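Local coordinates for protein 3-oxo-glucose-6-phosphate:glutamate aminotransferase (Bacillus subtilis subsp. subtilis, PDB 4K2M) that catalyses the reversible pyridoxal phosphate-dependent transamination of 3-dehydro-glucose 6-phosphate with glutamate, forming kanosamine 6-phosphate on the way to the antibiotic kanosamine, at residues 19-28 with 43-53. Numbering follows the deposited sequence.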
loop_
_atom_site.group_PDB
_atom_site.type_symbol
_atom_site.label_atom_id
_atom_site.label_comp_id
_atom_site.label_asym_id
_atom_site.label_seq_id
_atom_site.Cartn_x
_atom_site.Cartn_y
_atom_site.Cartn_z
ATOM N N LEU A 19 -23.287 -19.945 19.844
ATOM C CA LEU A 19 -22.141 -20.288 20.692
ATOM C C LEU A 19 -22.184 -19.511 22.006
ATOM O O LEU A 19 -21.818 -20.031 23.067
ATOM C CB LEU A 19 -20.824 -20.006 19.948
ATOM C CG LEU A 19 -19.524 -20.437 20.634
ATOM C CD1 LEU A 19 -19.524 -21.939 20.970
ATOM C CD2 LEU A 19 -18.308 -20.083 19.749
ATOM N N LEU A 20 -22.647 -18.264 21.934
ATOM C CA LEU A 20 -22.762 -17.406 23.115
ATOM C C LEU A 20 -23.698 -18.032 24.142
ATOM O O LEU A 20 -23.367 -18.113 25.333
ATOM C CB LEU A 20 -23.285 -16.021 22.702
ATOM C CG LEU A 20 -23.458 -15.012 23.842
ATOM C CD1 LEU A 20 -22.130 -14.717 24.508
ATOM C CD2 LEU A 20 -24.110 -13.714 23.357
ATOM N N LYS A 21 -24.865 -18.472 23.687
ATOM C CA LYS A 21 -25.783 -19.165 24.588
ATOM C C LYS A 21 -25.132 -20.409 25.173
ATOM O O LYS A 21 -25.275 -20.696 26.359
ATOM C CB LYS A 21 -27.069 -19.516 23.856
ATOM C CG LYS A 21 -27.798 -18.283 23.364
ATOM C CD LYS A 21 -28.930 -18.639 22.419
ATOM C CE LYS A 21 -29.392 -17.407 21.658
ATOM N NZ LYS A 21 -29.490 -17.675 20.198
ATOM N N HIS A 22 -24.394 -21.144 24.350
ATOM C CA HIS A 22 -23.820 -22.402 24.823
ATOM C C HIS A 22 -22.656 -22.233 25.781
ATOM O O HIS A 22 -22.497 -23.010 26.726
ATOM C CB HIS A 22 -23.430 -23.311 23.653
ATOM C CG HIS A 22 -24.598 -24.011 23.034
ATOM N ND1 HIS A 22 -24.970 -25.290 23.393
ATOM C CD2 HIS A 22 -25.493 -23.602 22.104
ATOM C CE1 HIS A 22 -26.041 -25.642 22.699
ATOM N NE2 HIS A 22 -26.378 -24.636 21.912
ATOM N N LEU A 23 -21.838 -21.215 25.550
ATOM C CA LEU A 23 -20.665 -21.005 26.379
ATOM C C LEU A 23 -21.057 -20.308 27.676
ATOM O O LEU A 23 -20.271 -20.268 28.625
ATOM C CB LEU A 23 -19.576 -20.235 25.618
ATOM C CG LEU A 23 -18.911 -21.012 24.479
ATOM C CD1 LEU A 23 -17.767 -20.227 23.838
ATOM C CD2 LEU A 23 -18.403 -22.395 24.959
ATOM N N LYS A 24 -22.287 -19.806 27.730
ATOM C CA LYS A 24 -22.834 -19.294 28.982
ATOM C C LYS A 24 -23.367 -20.433 29.845
ATOM O O LYS A 24 -23.548 -20.273 31.055
ATOM C CB LYS A 24 -23.963 -18.306 28.716
ATOM C CG LYS A 24 -23.505 -16.899 28.330
ATOM C CD LYS A 24 -24.733 -16.028 28.039
ATOM C CE LYS A 24 -24.340 -14.614 27.664
ATOM N NZ LYS A 24 -25.560 -13.812 27.347
ATOM N N GLY A 25 -23.604 -21.587 29.227
ATOM C CA GLY A 25 -24.185 -22.724 29.935
ATOM C C GLY A 25 -23.177 -23.651 30.596
ATOM O O GLY A 25 -21.967 -23.513 30.401
ATOM N N ASP A 26 -23.681 -24.613 31.365
ATOM C CA ASP A 26 -22.830 -25.543 32.122
ATOM C C ASP A 26 -22.226 -26.676 31.292
ATOM O O ASP A 26 -21.077 -27.065 31.509
ATOM C CB ASP A 26 -23.623 -26.169 33.271
ATOM C CG ASP A 26 -23.937 -25.182 34.371
ATOM O OD1 ASP A 26 -23.106 -24.284 34.622
ATOM O OD2 ASP A 26 -25.018 -25.312 34.987
ATOM N N VAL A 27 -23.005 -27.229 30.371
ATOM C CA VAL A 27 -22.522 -28.345 29.559
ATOM C C VAL A 27 -21.957 -27.826 28.252
ATOM O O VAL A 27 -22.676 -27.233 27.446
ATOM C CB VAL A 27 -23.638 -29.356 29.252
ATOM C CG1 VAL A 27 -23.096 -30.482 28.393
ATOM C CG2 VAL A 27 -24.214 -29.905 30.554
ATOM N N GLN A 28 -20.661 -28.026 28.068
ATOM C CA GLN A 28 -19.983 -27.603 26.853
ATOM C C GLN A 28 -19.200 -28.812 26.400
ATOM O O GLN A 28 -18.049 -28.997 26.792
ATOM C CB GLN A 28 -19.039 -26.430 27.151
ATOM C CG GLN A 28 -19.760 -25.182 27.685
ATOM C CD GLN A 28 -18.811 -24.136 28.243
ATOM O OE1 GLN A 28 -17.601 -24.175 27.994
ATOM N NE2 GLN A 28 -19.358 -23.198 29.019
ATOM N N TRP A 43 -9.402 -21.167 19.077
ATOM C CA TRP A 43 -10.506 -21.813 19.801
ATOM C C TRP A 43 -10.095 -23.213 20.264
ATOM O O TRP A 43 -10.507 -23.675 21.333
ATOM C CB TRP A 43 -11.745 -21.943 18.916
ATOM C CG TRP A 43 -12.766 -20.839 19.000
ATOM C CD1 TRP A 43 -13.370 -20.210 17.944
ATOM C CD2 TRP A 43 -13.350 -20.278 20.189
ATOM N NE1 TRP A 43 -14.290 -19.291 18.403
ATOM C CE2 TRP A 43 -14.293 -19.308 19.776
ATOM C CE3 TRP A 43 -13.175 -20.509 21.561
ATOM C CZ2 TRP A 43 -15.047 -18.560 20.679
ATOM C CZ3 TRP A 43 -13.915 -19.766 22.462
ATOM C CH2 TRP A 43 -14.843 -18.803 22.024
ATOM N N LYS A 44 -9.283 -23.881 19.447
ATOM C CA LYS A 44 -8.881 -25.275 19.687
ATOM C C LYS A 44 -8.359 -25.552 21.094
ATOM O O LYS A 44 -8.808 -26.490 21.763
ATOM C CB LYS A 44 -7.824 -25.711 18.672
ATOM C CG LYS A 44 -8.350 -25.973 17.269
ATOM C CD LYS A 44 -7.214 -26.454 16.374
ATOM C CE LYS A 44 -7.713 -27.353 15.252
ATOM N NZ LYS A 44 -7.150 -28.733 15.369
ATOM N N GLN A 45 -7.402 -24.750 21.543
ATOM C CA GLN A 45 -6.833 -24.955 22.871
ATOM C C GLN A 45 -7.837 -24.514 23.924
ATOM O O GLN A 45 -8.001 -25.159 24.967
ATOM C CB GLN A 45 -5.530 -24.165 23.029
ATOM C CG GLN A 45 -4.956 -24.173 24.448
ATOM C CD GLN A 45 -4.472 -25.550 24.895
ATOM O OE1 GLN A 45 -4.011 -26.358 24.084
ATOM N NE2 GLN A 45 -4.575 -25.818 26.193
ATOM N N VAL A 46 -8.519 -23.412 23.625
ATOM C CA VAL A 46 -9.416 -22.775 24.574
ATOM C C VAL A 46 -10.567 -23.711 24.932
ATOM O O VAL A 46 -10.911 -23.870 26.103
ATOM C CB VAL A 46 -9.945 -21.433 23.997
ATOM C CG1 VAL A 46 -11.172 -20.968 24.741
ATOM C CG2 VAL A 46 -8.850 -20.364 24.044
ATOM N N LEU A 47 -11.138 -24.357 23.920
ATOM C CA LEU A 47 -12.315 -25.194 24.117
ATOM C C LEU A 47 -12.001 -26.612 24.581
ATOM O O LEU A 47 -12.893 -27.461 24.631
ATOM C CB LEU A 47 -13.147 -25.241 22.833
ATOM C CG LEU A 47 -13.815 -23.913 22.505
ATOM C CD1 LEU A 47 -14.669 -24.034 21.261
ATOM C CD2 LEU A 47 -14.658 -23.454 23.693
ATOM N N LYS A 48 -10.743 -26.874 24.916
ATOM C CA LYS A 48 -10.376 -28.199 25.410
ATOM C C LYS A 48 -11.086 -28.472 26.731
ATOM O O LYS A 48 -11.393 -29.621 27.064
ATOM C CB LYS A 48 -8.859 -28.324 25.583
ATOM C CG LYS A 48 -8.109 -28.716 24.305
ATOM C CD LYS A 48 -6.620 -28.871 24.573
ATOM C CE LYS A 48 -5.920 -29.543 23.399
ATOM N NZ LYS A 48 -6.092 -28.778 22.132
ATOM N N GLU A 49 -11.355 -27.404 27.477
ATOM C CA GLU A 49 -12.031 -27.529 28.760
ATOM C C GLU A 49 -13.263 -26.647 28.789
ATOM O O GLU A 49 -13.404 -25.738 27.976
ATOM C CB GLU A 49 -11.095 -27.150 29.911
ATOM C CG GLU A 49 -9.785 -27.942 29.969
ATOM C CD GLU A 49 -9.982 -29.401 30.360
ATOM O OE1 GLU A 49 -11.118 -29.786 30.717
ATOM O OE2 GLU A 49 -8.993 -30.165 30.309
ATOM N N LYS A 50 -14.160 -26.928 29.723
ATOM C CA LYS A 50 -15.334 -26.096 29.947
ATOM C C LYS A 50 -14.889 -24.668 30.267
ATOM O O LYS A 50 -13.951 -24.469 31.039
ATOM C CB LYS A 50 -16.147 -26.696 31.100
ATOM C CG LYS A 50 -16.835 -25.699 31.988
ATOM C CD LYS A 50 -18.311 -25.877 31.881
ATOM C CE LYS A 50 -19.054 -24.929 32.805
ATOM N NZ LYS A 50 -18.807 -23.508 32.445
ATOM N N ILE A 51 -15.551 -23.692 29.647
ATOM C CA ILE A 51 -15.164 -22.282 29.704
ATOM C C ILE A 51 -16.074 -21.479 30.633
ATOM O O ILE A 51 -17.288 -21.641 30.594
ATOM C CB ILE A 51 -15.249 -21.663 28.273
ATOM C CG1 ILE A 51 -14.056 -22.117 27.433
ATOM C CG2 ILE A 51 -15.349 -20.140 28.316
ATOM C CD1 ILE A 51 -12.743 -22.031 28.164
ATOM N N ASP A 52 -15.490 -20.627 31.481
ATOM C CA ASP A 52 -16.263 -19.554 32.109
ATOM C C ASP A 52 -15.829 -18.310 31.357
ATOM O O ASP A 52 -14.658 -17.953 31.419
ATOM C CB ASP A 52 -15.897 -19.381 33.585
ATOM C CG ASP A 52 -16.616 -18.188 34.219
ATOM O OD1 ASP A 52 -16.001 -17.100 34.356
ATOM O OD2 ASP A 52 -17.813 -18.332 34.558
ATOM N N ILE A 53 -16.735 -17.691 30.610
ATOM C CA ILE A 53 -16.296 -16.642 29.686
ATOM C C ILE A 53 -15.587 -15.520 30.411
ATOM O O ILE A 53 -14.495 -15.109 29.992
ATOM C CB ILE A 53 -17.437 -16.073 28.845
ATOM C CG1 ILE A 53 -17.950 -17.140 27.890
ATOM C CG2 ILE A 53 -16.942 -14.843 28.007
ATOM C CD1 ILE A 53 -19.326 -16.831 27.355
HETATM O O HOH W 1 -19.456 -18.757 30.703
HETATM O O HOH W 2 -15.727 -25.430 26.311
#
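The carboxamide of Gln-28 grips both the N-H and the C=O of Ile-51, although both residues lie in loops. OE1 of Gln-28 takes the N-H of Ile-51 at 2.7 Å in a nearly straight bond (170°), and NE2 of Gln-28 returns a 3.0 Å bond to Ile-51 O, in the carbonyl plane and on a lone pair. The same NE2 reaches back to the carbonyl of Gly-25, just past helix 13-24, so three direct bonds fix the rotation of the amide. An extended chain beyond CG (chi2 168°) carries the amide to the backbone of Ile-51. Lys-50, bent at chi2 and chi4, curls its NZ onto Ile-51 O from above the carbonyl plane, giving that oxygen a second donor, while its CD and CE lie against Asp-26 O.

Two waters extend the polar network. One donates to Leu-23 O and accepts from Ile-53 N; the other donates to both Gln-28 OE1 and Glu-49 O.

The apolar half centres on Leu-23. Its CD1 meets Trp-43 CH2 at 3.7 Å, approaching the indole obliquely, its CD2 touches Leu-47 CD2, and its CB packs on Ile-53 CD1 at 3.8 Å. Leu-19 CD2 adds a second methyl against the indole, at CZ2. Helix 312-329 closes over this cluster, with Phe-317 edge-to-face to Trp-43.

Helix 13-24 and the connection between helices 41-46 and 53-57 are thus joined within the N-terminal domain by leucine-tryptophan packing and a pair of amide-to-backbone hydrogen bonds, so that, in this contact, Ile-51 is probably held mainly through its backbone N-H and C=O.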